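Local coordinates for protein acetyltransferase, GNAT family (Streptococcus pneumoniae, PDB 2I79) that probably transfers the acetyl group of acetyl coenzyme A to an amino group of its acceptor, as N-acetyltransferases of the GNAT family do, at residues E17-L22 with D37-T42; G72-T77 with G88-V93; T127-N132 with K160-Y165. All blocks are in the same frame, centred on the assembly; numbering follows the deposited sequence.

Interaction 1. Residues E17-L22 with D37-T42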
loop_
_atom_site.group_PDB
_atom_site.type_symbol
_atom_site.label_atom_id
_atom_site.label_comp_id
_atom_site.label_asym_id
_atom_site.label_seq_id
_atom_site.Cartn_x
_atom_site.Cartn_y
_atom_site.Cartn_z
ATOM N N GLU A 17 -22.013 -13.083 -3.978
ATOM C CA GLU A 17 -22.442 -12.033 -4.927
ATOM C C GLU A 17 -21.349 -11.001 -5.112
ATOM O O GLU A 17 -21.149 -10.507 -6.214
ATOM C CB GLU A 17 -23.710 -11.327 -4.467
ATOM C CG GLU A 17 -24.984 -12.147 -4.484
ATOM C CD GLU A 17 -26.071 -11.506 -3.600
ATOM O OE1 GLU A 17 -26.656 -10.489 -4.038
ATOM O OE2 GLU A 17 -26.304 -11.998 -2.469
ATOM N N LEU A 18 -20.646 -10.674 -4.037
ATOM C CA LEU A 18 -19.565 -9.700 -4.106
ATOM C C LEU A 18 -18.396 -10.247 -4.911
ATOM O O LEU A 18 -17.795 -9.520 -5.669
ATOM C CB LEU A 18 -19.118 -9.284 -2.700
ATOM C CG LEU A 18 -17.989 -8.232 -2.617
ATOM C CD1 LEU A 18 -18.235 -6.992 -3.539
ATOM C CD2 LEU A 18 -17.802 -7.844 -1.180
ATOM N N VAL A 19 -18.073 -11.535 -4.752
ATOM C CA VAL A 19 -17.041 -12.159 -5.584
ATOM C C VAL A 19 -17.464 -12.085 -7.051
ATOM O O VAL A 19 -16.680 -11.743 -7.932
ATOM C CB VAL A 19 -16.711 -13.653 -5.169
ATOM C CG1 VAL A 19 -15.874 -14.365 -6.281
ATOM C CG2 VAL A 19 -15.974 -13.731 -3.844
ATOM N N ALA A 20 -18.734 -12.394 -7.306
ATOM C CA ALA A 20 -19.282 -12.397 -8.658
ATOM C C ALA A 20 -19.181 -11.010 -9.314
ATOM O O ALA A 20 -18.729 -10.854 -10.482
ATOM C CB ALA A 20 -20.724 -12.877 -8.612
ATOM N N PHE A 21 -19.587 -9.989 -8.556
ATOM C CA PHE A 21 -19.521 -8.609 -9.026
ATOM C C PHE A 21 -18.084 -8.170 -9.305
ATOM O O PHE A 21 -17.799 -7.487 -10.307
ATOM C CB PHE A 21 -20.166 -7.676 -7.996
ATOM C CG PHE A 21 -20.009 -6.232 -8.335
ATOM C CD1 PHE A 21 -20.725 -5.671 -9.402
ATOM C CD2 PHE A 21 -19.115 -5.440 -7.646
ATOM C CE1 PHE A 21 -20.554 -4.358 -9.733
ATOM C CE2 PHE A 21 -18.942 -4.115 -8.001
ATOM C CZ PHE A 21 -19.668 -3.585 -9.033
ATOM N N LEU A 22 -17.152 -8.552 -8.431
ATOM C CA LEU A 22 -15.779 -8.076 -8.609
ATOM C C LEU A 22 -15.147 -8.758 -9.814
ATOM O O LEU A 22 -14.398 -8.158 -10.527
ATOM C CB LEU A 22 -14.960 -8.253 -7.342
ATOM C CG LEU A 22 -15.323 -7.261 -6.226
ATOM C CD1 LEU A 22 -14.898 -7.787 -4.857
ATOM C CD2 LEU A 22 -14.706 -5.858 -6.508
ATOM N N ASP A 37 -7.732 -12.118 -14.844
ATOM C CA ASP A 37 -7.634 -13.171 -13.851
ATOM C C ASP A 37 -8.715 -13.042 -12.743
ATOM O O ASP A 37 -9.007 -14.015 -12.029
ATOM C CB ASP A 37 -6.227 -13.222 -13.256
ATOM C CG ASP A 37 -5.206 -13.933 -14.177
ATOM O OD1 ASP A 37 -5.370 -13.946 -15.426
ATOM O OD2 ASP A 37 -4.224 -14.493 -13.637
ATOM N N GLY A 38 -9.292 -11.854 -12.589
ATOM C CA GLY A 38 -10.348 -11.663 -11.622
ATOM C C GLY A 38 -9.861 -11.445 -10.205
ATOM O O GLY A 38 -8.691 -11.212 -9.965
ATOM N N ILE A 39 -10.789 -11.527 -9.262
ATOM C CA ILE A 39 -10.531 -11.175 -7.878
ATOM C C ILE A 39 -9.673 -12.214 -7.131
ATOM O O ILE A 39 -9.047 -11.880 -6.125
ATOM C CB ILE A 39 -11.870 -10.879 -7.144
ATOM C CG1 ILE A 39 -11.629 -10.157 -5.804
ATOM C CG2 ILE A 39 -12.693 -12.144 -6.984
ATOM C CD1 ILE A 39 -11.240 -8.660 -5.962
ATOM N N LEU A 40 -9.634 -13.454 -7.618
ATOM C CA LEU A 40 -8.725 -14.485 -7.083
ATOM C C LEU A 40 -9.063 -14.945 -5.627
ATOM O O LEU A 40 -8.193 -15.418 -4.877
ATOM C CB LEU A 40 -7.269 -14.022 -7.209
ATOM C CG LEU A 40 -6.850 -13.739 -8.656
ATOM C CD1 LEU A 40 -5.538 -12.980 -8.707
ATOM C CD2 LEU A 40 -6.787 -15.036 -9.480
ATOM N N LEU A 41 -10.334 -14.803 -5.260
ATOM C CA LEU A 41 -10.837 -15.142 -3.939
ATOM C C LEU A 41 -12.085 -15.976 -4.124
ATOM O O LEU A 41 -12.956 -15.626 -4.913
ATOM C CB LEU A 41 -11.196 -13.879 -3.158
ATOM C CG LEU A 41 -10.114 -13.027 -2.503
ATOM C CD1 LEU A 41 -10.763 -11.843 -1.781
ATOM C CD2 LEU A 41 -9.273 -13.822 -1.527
ATOM N N THR A 42 -12.171 -17.086 -3.404
ATOM C CA THR A 42 -13.378 -17.900 -3.368
ATOM C C THR A 42 -14.434 -17.191 -2.493
ATOM O O THR A 42 -14.094 -16.302 -1.701
ATOM C CB THR A 42 -13.085 -19.265 -2.700
ATOM O OG1 THR A 42 -12.705 -19.004 -1.351
ATOM C CG2 THR A 42 -11.975 -19.988 -3.415
#
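Ile39 carries most of this contact, its two branches reaching different residues on one face of helix segment 17-22. CG1 lies anti to the backbone N (chi1 -165°) and CG2 sits in the crowded position between N and the carbonyl carbon, so the side chain forks toward the helix. The CD1 tip crosses obliquely against Leu22, with Ile39 CD1 3.9 Å from Leu22 CD1 and also close to Leu22 CB. The CG2 branch meets the preceding turn, where Ile39 CG2 is 3.9 Å from Val19 CG1. A beta-branched residue suits this place because its two branches can touch successive helical turns, one at Val19 and one at Leu22. Leu22, buried, forms the tight inner side.

The outer side is looser. Besides meeting Ile39, Val19 lays its methyls against backbone carbonyls: Val19 CG1 lies 3.5 Å from Leu41 O and Val19 CG2 3.8 Å from Thr42 O. No hydrogen bond joins the segments, and 224 Å² in all is buried. Gly38 has a positive phi of 82° with an extended psi, at which a CB would jam against the carbonyl O of Asp37, so glycine suits the place. Leu40 points away from the helix. Here the loop faces the second subunit, whose Arg81 is hydrogen-bonded to Gly38 O and packs on Leu40. Thr42 N-caps helix 43-55, its OG1 accepting from Glu45 N.

The contact packs the link between the first two helices of this GNAT fold back on the first. Val19 and Leu22 also touch Met46 of helix 43-55, while Leu18 and Phe21 turn inward to Ile73 on strand 69-77.

Interaction 2. Residues G72-T77 with G88-V93. With ACO (acetyl coenzyme *a), chain G.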
loop_
_atom_site.group_PDB
_atom_site.type_symbol
_atom_site.label_atom_id
_atom_site.label_comp_id
_atom_site.label_asym_id
_atom_site.label_seq_id
_atom_site.Cartn_x
_atom_site.Cartn_y
_atom_site.Cartn_z
ATOM N N GLY A 72 -22.305 -1.615 -7.369
ATOM C CA GLY A 72 -21.116 -0.864 -7.020
ATOM C C GLY A 72 -20.598 -1.167 -5.622
ATOM O O GLY A 72 -21.327 -1.677 -4.780
ATOM N N ILE A 73 -19.320 -0.905 -5.392
ATOM C CA ILE A 73 -18.725 -1.037 -4.063
ATOM C C ILE A 73 -17.766 0.098 -3.780
ATOM O O ILE A 73 -17.130 0.623 -4.688
ATOM C CB ILE A 73 -17.989 -2.388 -3.867
ATOM C CG1 ILE A 73 -16.736 -2.494 -4.737
ATOM C CG2 ILE A 73 -18.945 -3.550 -4.129
ATOM C CD1 ILE A 73 -15.426 -2.267 -3.929
ATOM N N VAL A 74 -17.718 0.511 -2.522
ATOM C CA VAL A 74 -16.659 1.387 -2.043
ATOM C C VAL A 74 -15.993 0.666 -0.862
ATOM O O VAL A 74 -16.651 0.098 0.014
ATOM C CB VAL A 74 -17.132 2.855 -1.722
ATOM C CG1 VAL A 74 -18.306 2.893 -0.780
ATOM C CG2 VAL A 74 -15.952 3.704 -1.152
ATOM N N ASN A 75 -14.667 0.670 -0.879
ATOM C CA ASN A 75 -13.873 -0.033 0.093
ATOM C C ASN A 75 -12.927 0.955 0.761
ATOM O O ASN A 75 -12.221 1.718 0.078
ATOM C CB ASN A 75 -13.091 -1.087 -0.652
ATOM C CG ASN A 75 -12.899 -2.320 0.129
ATOM O OD1 ASN A 75 -11.788 -2.612 0.575
ATOM N ND2 ASN A 75 -13.979 -3.064 0.330
ATOM N N ILE A 76 -12.950 1.003 2.085
ATOM C CA ILE A 76 -11.859 1.638 2.814
ATOM C C ILE A 76 -11.053 0.580 3.553
ATOM O O ILE A 76 -11.588 -0.223 4.312
ATOM C CB ILE A 76 -12.313 2.693 3.797
ATOM C CG1 ILE A 76 -13.102 3.790 3.074
ATOM C CG2 ILE A 76 -11.093 3.255 4.511
ATOM C CD1 ILE A 76 -13.755 4.766 4.020
ATOM N N THR A 77 -9.761 0.606 3.283
ATOM C CA THR A 77 -8.772 -0.290 3.849
ATOM C C THR A 77 -7.780 0.537 4.663
ATOM O O THR A 77 -7.601 1.711 4.402
ATOM C CB THR A 77 -8.075 -1.010 2.697
ATOM O OG1 THR A 77 -8.631 -2.315 2.585
ATOM C CG2 THR A 77 -6.590 -1.067 2.880
ATOM N N GLY A 88 -7.104 5.919 5.490
ATOM C CA GLY A 88 -7.913 4.947 4.762
ATOM C C GLY A 88 -7.589 5.001 3.290
ATOM O O GLY A 88 -7.604 6.073 2.670
ATOM N N ASP A 89 -7.254 3.845 2.733
ATOM C CA ASP A 89 -7.024 3.701 1.298
ATOM C C ASP A 89 -8.352 3.380 0.664
ATOM O O ASP A 89 -9.001 2.380 1.042
ATOM C CB ASP A 89 -6.032 2.564 1.057
ATOM C CG ASP A 89 -4.656 2.874 1.648
ATOM O OD1 ASP A 89 -4.039 3.845 1.174
ATOM O OD2 ASP A 89 -4.207 2.176 2.600
ATOM N N LEU A 90 -8.759 4.223 -0.279
ATOM C CA LEU A 90 -10.078 4.131 -0.886
ATOM C C LEU A 90 -10.018 3.360 -2.222
ATOM O O LEU A 90 -9.058 3.493 -2.998
ATOM C CB LEU A 90 -10.674 5.555 -1.047
ATOM C CG LEU A 90 -12.176 5.867 -1.189
ATOM C CD1 LEU A 90 -13.045 5.489 -0.017
ATOM C CD2 LEU A 90 -12.335 7.379 -1.401
ATOM N N PHE A 91 -11.054 2.539 -2.457
ATOM C CA PHE A 91 -11.287 1.839 -3.728
ATOM C C PHE A 91 -12.788 1.881 -4.049
ATOM O O PHE A 91 -13.593 1.491 -3.197
ATOM C CB PHE A 91 -10.835 0.382 -3.610
ATOM C CG PHE A 91 -11.123 -0.448 -4.822
ATOM C CD1 PHE A 91 -10.360 -0.305 -5.979
ATOM C CD2 PHE A 91 -12.159 -1.363 -4.823
ATOM C CE1 PHE A 91 -10.621 -1.085 -7.114
ATOM C CE2 PHE A 91 -12.427 -2.142 -5.952
ATOM C CZ PHE A 91 -11.656 -2.002 -7.096
ATOM N N ILE A 92 -13.152 2.334 -5.257
ATOM C CA ILE A 92 -14.550 2.299 -5.750
ATOM C C ILE A 92 -14.631 1.709 -7.158
ATOM O O ILE A 92 -13.829 2.028 -8.034
ATOM C CB ILE A 92 -15.202 3.721 -5.786
ATOM C CG1 ILE A 92 -15.051 4.426 -4.429
ATOM C CG2 ILE A 92 -16.730 3.676 -6.170
ATOM C CD1 ILE A 92 -15.679 5.837 -4.383
ATOM N N VAL A 93 -15.619 0.858 -7.400
ATOM C CA VAL A 93 -15.880 0.416 -8.758
ATOM C C VAL A 93 -17.374 0.230 -8.935
ATOM O O VAL A 93 -18.051 -0.242 -8.022
ATOM C CB VAL A 93 -15.092 -0.861 -9.127
ATOM C CG1 VAL A 93 -15.384 -1.988 -8.134
ATOM C CG2 VAL A 93 -15.412 -1.282 -10.545
HETATM N N1A ACO G . -13.897 12.774 -18.244
HETATM C C2A ACO G . -14.351 13.565 -17.249
HETATM N N3A ACO G . -15.491 13.308 -16.577
HETATM C C4A ACO G . -16.239 12.226 -16.869
HETATM C C5A ACO G . -15.808 11.309 -17.922
HETATM C C6A ACO G . -14.553 11.647 -18.610
HETATM N N6A ACO G . -14.093 10.849 -19.597
HETATM N N7A ACO G . -16.727 10.344 -18.001
HETATM C C8A ACO G . -17.672 10.628 -17.054
HETATM N N9A ACO G . -17.375 11.755 -16.386
HETATM C C1B ACO G . -18.068 12.458 -15.270
HETATM C C2B ACO G . -19.586 12.546 -15.271
HETATM O O2B ACO G . -20.057 13.669 -16.020
HETATM C C3B ACO G . -19.852 12.738 -13.800
HETATM O O3B ACO G . -19.532 14.033 -13.325
HETATM P P3B ACO G . -20.622 15.134 -12.923
HETATM O O7A ACO G . -21.051 15.457 -14.345
HETATM O O8A ACO G . -19.894 16.233 -12.186
HETATM O O9A ACO G . -21.634 14.447 -12.039
HETATM C C4B ACO G . -18.798 11.857 -13.146
HETATM O O4B ACO G . -17.697 11.826 -14.047
HETATM C C5B ACO G . -19.358 10.468 -12.869
HETATM O O5B ACO G . -20.011 10.561 -11.597
HETATM P P1A ACO G . -20.965 9.354 -11.133
HETATM O O1A ACO G . -21.926 8.997 -12.236
HETATM O O2A ACO G . -21.448 9.733 -9.747
HETATM O O3A ACO G . -19.886 8.148 -11.116
HETATM P P2A ACO G . -20.009 6.654 -11.776
HETATM O O4A ACO G . -19.860 6.595 -13.300
HETATM O O5A ACO G . -21.215 6.042 -11.105
HETATM O O6A ACO G . -18.634 6.075 -11.113
HETATM C CBP ACO G . -16.338 5.388 -11.604
HETATM C CCP ACO G . -17.359 6.509 -11.572
HETATM C CDP ACO G . -14.982 5.997 -11.992
HETATM C CEP ACO G . -16.299 4.738 -10.212
HETATM C CAP ACO G . -16.753 4.351 -12.652
HETATM O OAP ACO G . -16.694 4.897 -13.992
HETATM C C9P ACO G . -15.902 3.095 -12.557
HETATM O O9P ACO G . -16.190 2.228 -11.754
HETATM N N8P ACO G . -14.872 2.984 -13.388
HETATM C C7P ACO G . -13.977 1.823 -13.465
HETATM C C6P ACO G . -13.200 1.547 -12.178
HETATM C C5P ACO G . -12.439 2.763 -11.730
HETATM O O5P ACO G . -11.707 3.329 -12.516
HETATM N N4P ACO G . -12.620 3.161 -10.477
HETATM C C3P ACO G . -11.946 4.310 -9.893
HETATM C C2P ACO G . -10.468 4.071 -9.614
HETATM S S1P ACO G . -10.300 2.809 -8.383
HETATM C C ACO G . -10.105 3.428 -6.893
HETATM O O ACO G . -11.092 4.013 -6.512
HETATM C CH3 ACO G . -8.789 3.236 -6.163
#
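Acetyl coenzyme A is gripped by the backbone of Ile92. Its N donates to the thioester oxygen O of the cofactor at 2.9 Å, and its carbonyl O accepts from the pantetheine N4P at 3.0 Å, so the pantetheine arm runs along strand 88-93 as an extra strand would. Beside the acetyl group lies Phe91, whose CD1 is 3.9 Å from the cofactor's methyl CH3. Val93 CG2 adds an apolar contact to the pantetheine arm. The hydrogen bond from Ile92 N would be expected to polarise the thioester carbonyl, consistent with acetyl transfer in GNAT enzymes.

Ile92 can offer both groups because it forms a non-hydrogen-bonded pair with Val74, which turns its N and O away from segment 72-77. The hydrogen-bonded pairs, Ile73 with Val93, Asn75 with Phe91 and Thr77 with Asp89, fix the antiparallel hairpin with two bonds each; the bond from Asn75 N to Phe91 O is 2.7 Å long.

The aromatic ring is steadied in turn by Ile73, whose CD1 meets its edge 3.5 Å from Phe91 CD2. On the face of Val74, Ile76, Leu90 and Ile92 the packing is dense: Val74 CG2 presses to 3.5 Å from Ile92 CG1, tighter than usual, and Leu90 CD1 fits between Val74 and Ile76. Gly88, without a side chain, lets Ile76 CG2 settle 3.6 Å from its CA.

That apolar face is covered by helix 103-117, through Leu107, Leu108 and Ala111. Helix 15-26 covers Ile73 and Val93 on the other face, while strand 60-66 continues the sheet beyond 72-77 and strand 123-129 adjoins 88-93.

Interaction 3. Residues T127-N132 with K160-Y165. With ACO (acetyl coenzyme *a), chain G.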
loop_
_atom_site.group_PDB
_atom_site.type_symbol
_atom_site.label_atom_id
_atom_site.label_comp_id
_atom_site.label_asym_id
_atom_site.label_seq_id
_atom_site.Cartn_x
_atom_site.Cartn_y
_atom_site.Cartn_z
ATOM N N THR A 127 -4.507 6.124 -5.452
ATOM C CA THR A 127 -3.801 6.451 -6.661
ATOM C C THR A 127 -4.773 6.104 -7.785
ATOM O O THR A 127 -5.544 5.140 -7.664
ATOM C CB THR A 127 -2.515 5.633 -6.833
ATOM O OG1 THR A 127 -2.877 4.275 -6.958
ATOM C CG2 THR A 127 -1.594 5.757 -5.643
ATOM N N VAL A 128 -4.714 6.888 -8.860
ATOM C CA VAL A 128 -5.630 6.790 -10.001
ATOM C C VAL A 128 -4.802 6.973 -11.285
ATOM O O VAL A 128 -4.004 7.914 -11.365
ATOM C CB VAL A 128 -6.740 7.933 -9.965
ATOM C CG1 VAL A 128 -7.727 7.800 -11.145
ATOM C CG2 VAL A 128 -7.520 7.882 -8.644
ATOM N N GLN A 129 -5.014 6.132 -12.300
ATOM C CA GLN A 129 -4.292 6.304 -13.563
ATOM C C GLN A 129 -4.593 7.705 -14.138
ATOM O O GLN A 129 -5.733 8.169 -14.108
ATOM C CB GLN A 129 -4.651 5.215 -14.568
ATOM C CG GLN A 129 -4.280 3.779 -14.165
ATOM C CD GLN A 129 -4.914 2.728 -15.091
ATOM O OE1 GLN A 129 -5.618 3.068 -16.054
ATOM N NE2 GLN A 129 -4.676 1.446 -14.792
ATOM N N THR A 130 -3.580 8.409 -14.605
ATOM C CA THR A 130 -3.813 9.813 -15.006
ATOM C C THR A 130 -4.833 9.893 -16.158
ATOM O O THR A 130 -5.672 10.787 -16.202
ATOM C CB THR A 130 -2.522 10.546 -15.342
ATOM O OG1 THR A 130 -1.867 9.876 -16.416
ATOM C CG2 THR A 130 -1.607 10.598 -14.127
ATOM N N ARG A 131 -4.814 8.891 -17.030
ATOM C CA ARG A 131 -5.790 8.794 -18.118
ATOM C C ARG A 131 -7.223 8.484 -17.681
ATOM O O ARG A 131 -8.138 8.604 -18.481
ATOM C CB ARG A 131 -5.345 7.695 -19.092
ATOM C CG ARG A 131 -5.495 6.306 -18.519
ATOM C CD ARG A 131 -5.141 5.225 -19.493
ATOM N NE ARG A 131 -5.366 3.958 -18.847
ATOM C CZ ARG A 131 -5.808 2.841 -19.430
ATOM N NH1 ARG A 131 -6.091 2.774 -20.722
ATOM N NH2 ARG A 131 -5.961 1.756 -18.695
ATOM N N ASN A 132 -7.421 8.012 -16.449
ATOM C CA ASN A 132 -8.772 7.661 -15.976
ATOM C C ASN A 132 -9.541 8.933 -15.526
ATOM O O ASN A 132 -9.824 9.142 -14.360
ATOM C CB ASN A 132 -8.683 6.562 -14.889
ATOM C CG ASN A 132 -10.046 6.040 -14.447
ATOM O OD1 ASN A 132 -11.092 6.462 -14.962
ATOM N ND2 ASN A 132 -10.044 5.144 -13.472
ATOM N N LYS A 160 2.722 -1.626 -21.900
ATOM C CA LYS A 160 2.637 -0.184 -21.776
ATOM C C LYS A 160 2.632 0.231 -20.309
ATOM O O LYS A 160 1.692 -0.058 -19.594
ATOM C CB LYS A 160 1.361 0.333 -22.445
ATOM C CG LYS A 160 1.532 1.481 -23.432
ATOM C CD LYS A 160 1.145 1.042 -24.860
ATOM C CE LYS A 160 1.646 2.039 -25.949
ATOM N NZ LYS A 160 1.474 1.550 -27.357
ATOM N N PHE A 161 3.673 0.943 -19.881
ATOM C CA PHE A 161 3.664 1.631 -18.591
ATOM C C PHE A 161 2.970 2.976 -18.655
ATOM O O PHE A 161 3.146 3.731 -19.600
ATOM C CB PHE A 161 5.082 1.822 -18.077
ATOM C CG PHE A 161 5.767 0.538 -17.770
ATOM C CD1 PHE A 161 5.516 -0.117 -16.585
ATOM C CD2 PHE A 161 6.677 -0.016 -18.668
ATOM C CE1 PHE A 161 6.138 -1.288 -16.302
ATOM C CE2 PHE A 161 7.314 -1.177 -18.376
ATOM C CZ PHE A 161 7.036 -1.826 -17.196
ATOM N N ILE A 162 2.165 3.261 -17.644
ATOM C CA ILE A 162 1.444 4.522 -17.570
ATOM C C ILE A 162 1.587 5.136 -16.173
ATOM O O ILE A 162 1.889 4.442 -15.181
ATOM C CB ILE A 162 -0.062 4.366 -17.929
ATOM C CG1 ILE A 162 -0.794 3.455 -16.925
ATOM C CG2 ILE A 162 -0.269 3.868 -19.382
ATOM C CD1 ILE A 162 -2.288 3.412 -17.185
ATOM N N ASP A 163 1.325 6.435 -16.111
ATOM C CA ASP A 163 1.385 7.218 -14.879
ATOM C C ASP A 163 0.093 7.158 -14.076
ATOM O O ASP A 163 -1.017 7.007 -14.621
ATOM C CB ASP A 163 1.656 8.713 -15.172
ATOM C CG ASP A 163 3.055 8.984 -15.747
ATOM O OD1 ASP A 163 3.537 8.226 -16.599
ATOM O OD2 ASP A 163 3.680 9.989 -15.358
ATOM N N VAL A 164 0.265 7.360 -12.776
ATOM C CA VAL A 164 -0.823 7.506 -11.812
ATOM C C VAL A 164 -0.720 8.830 -11.043
ATOM O O VAL A 164 0.359 9.341 -10.826
ATOM C CB VAL A 164 -0.883 6.321 -10.830
ATOM C CG1 VAL A 164 -1.136 5.025 -11.602
ATOM C CG2 VAL A 164 0.391 6.188 -9.937
ATOM N N TYR A 165 -1.863 9.369 -10.644
ATOM C CA TYR A 165 -1.922 10.440 -9.676
ATOM C C TYR A 165 -2.052 9.828 -8.295
ATOM O O TYR A 165 -2.748 8.848 -8.096
ATOM C CB TYR A 165 -3.130 11.356 -9.926
ATOM C CG TYR A 165 -2.979 12.305 -11.132
ATOM C CD1 TYR A 165 -1.849 13.135 -11.261
ATOM C CD2 TYR A 165 -3.974 12.389 -12.106
ATOM C CE1 TYR A 165 -1.712 14.015 -12.351
ATOM C CE2 TYR A 165 -3.865 13.261 -13.189
ATOM C CZ TYR A 165 -2.716 14.076 -13.311
ATOM O OH TYR A 165 -2.572 14.950 -14.375
HETATM N N1A ACO G . -13.897 12.774 -18.244
HETATM C C2A ACO G . -14.351 13.565 -17.249
HETATM N N3A ACO G . -15.491 13.308 -16.577
HETATM C C4A ACO G . -16.239 12.226 -16.869
HETATM C C5A ACO G . -15.808 11.309 -17.922
HETATM C C6A ACO G . -14.553 11.647 -18.610
HETATM N N6A ACO G . -14.093 10.849 -19.597
HETATM N N7A ACO G . -16.727 10.344 -18.001
HETATM C C8A ACO G . -17.672 10.628 -17.054
HETATM N N9A ACO G . -17.375 11.755 -16.386
HETATM C C1B ACO G . -18.068 12.458 -15.270
HETATM C C2B ACO G . -19.586 12.546 -15.271
HETATM O O2B ACO G . -20.057 13.669 -16.020
HETATM C C3B ACO G . -19.852 12.738 -13.800
HETATM O O3B ACO G . -19.532 14.033 -13.325
HETATM P P3B ACO G . -20.622 15.134 -12.923
HETATM O O7A ACO G . -21.051 15.457 -14.345
HETATM O O8A ACO G . -19.894 16.233 -12.186
HETATM O O9A ACO G . -21.634 14.447 -12.039
HETATM C C4B ACO G . -18.798 11.857 -13.146
HETATM O O4B ACO G . -17.697 11.826 -14.047
HETATM C C5B ACO G . -19.358 10.468 -12.869
HETATM O O5B ACO G . -20.011 10.561 -11.597
HETATM P P1A ACO G . -20.965 9.354 -11.133
HETATM O O1A ACO G . -21.926 8.997 -12.236
HETATM O O2A ACO G . -21.448 9.733 -9.747
HETATM O O3A ACO G . -19.886 8.148 -11.116
HETATM P P2A ACO G . -20.009 6.654 -11.776
HETATM O O4A ACO G . -19.860 6.595 -13.300
HETATM O O5A ACO G . -21.215 6.042 -11.105
HETATM O O6A ACO G . -18.634 6.075 -11.113
HETATM C CBP ACO G . -16.338 5.388 -11.604
HETATM C CCP ACO G . -17.359 6.509 -11.572
HETATM C CDP ACO G . -14.982 5.997 -11.992
HETATM C CEP ACO G . -16.299 4.738 -10.212
HETATM C CAP ACO G . -16.753 4.351 -12.652
HETATM O OAP ACO G . -16.694 4.897 -13.992
HETATM C C9P ACO G . -15.902 3.095 -12.557
HETATM O O9P ACO G . -16.190 2.228 -11.754
HETATM N N8P ACO G . -14.872 2.984 -13.388
HETATM C C7P ACO G . -13.977 1.823 -13.465
HETATM C C6P ACO G . -13.200 1.547 -12.178
HETATM C C5P ACO G . -12.439 2.763 -11.730
HETATM O O5P ACO G . -11.707 3.329 -12.516
HETATM N N4P ACO G . -12.620 3.161 -10.477
HETATM C C3P ACO G . -11.946 4.310 -9.893
HETATM C C2P ACO G . -10.468 4.071 -9.614
HETATM S S1P ACO G . -10.300 2.809 -8.383
HETATM C C ACO G . -10.105 3.428 -6.893
HETATM O O ACO G . -11.092 4.013 -6.512
HETATM C CH3 ACO G . -8.789 3.236 -6.163
HETATM O O HOH W 1 -2.524 7.032 -16.925
#
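Gln129 OE1 is held by two bonds from a single guanidinium: Arg131 NE donates to it at 2.9 Å and Arg131 NH2 at 3.0 Å. The grip is side-on, with the oxygen close to the guanidinium plane; Arg131 NH2 meets a lone pair of OE1 in the amide plane, whereas NE approaches from above that plane. Gln129 NE2 goes to Asp30 O, and Asp30 OD1 forms a salt bridge with Arg131 NH2, so both ends of the amide are fixed. Ile162 reaches across with its CD1, 3.4 Å from Gln129 CD; with CG1 between the backbone N and carbonyl carbon, this apolar tip lies against both the amide and the guanidinium.

Asp163 O is a second well-used acceptor, taking a nearly straight bond from Thr130 N (2.9 Å, 170°), though Thr130 N stands above the carbonyl plane, and one from a water that also accepts from Arg131 N. Farther along, Val128 and Tyr165 form an antiparallel hydrogen-bonded pair bonded in both directions. This is the end of strand 123-129, where the chain leaves the sheet through a type I turn from Gln129 to Asn132 and enters helix 133-141. In the GNAT fold the strand is the one that splays from strand 87-94, the cofactor lying in the opening. Asn132, at the N-cap position of the helix, donates from ND2 to the pantetheine oxygen O5P of acetyl coenzyme A at 2.6 Å.

On the other side of the turn Thr130 CG2 sits squarely over the Tyr165 ring, 3.5 Å from its centroid and 6° off the normal, a CH-pi contact. With OG1 in the crowded position (chi1 60°), Thr130 turns its methyl to the ring, while Val136 of helix 133-141 also touches Tyr165.

In the fold
Interaction 2 is the core of the three: a buried strand pair near the centre of the chain, ruled by backbone hydrogen bonds and dense apolar packing. Interaction 1 lies at the surface and is held by van der Waals contact alone, without a hydrogen bond between its segments, yet it touches interaction 2, its helix lying on one face of that sheet. Interaction 3, partly buried, mixes strand bonds with charged and amide groups where the chain leaves the sheet for helix 133-141. Interactions 2 and 3 belong to one sheet through neighbouring strands 87-94 and 123-129, and both hold acetyl coenzyme A. Interactions 1 and 3, their centres about 23 Å apart, both touch the second subunit.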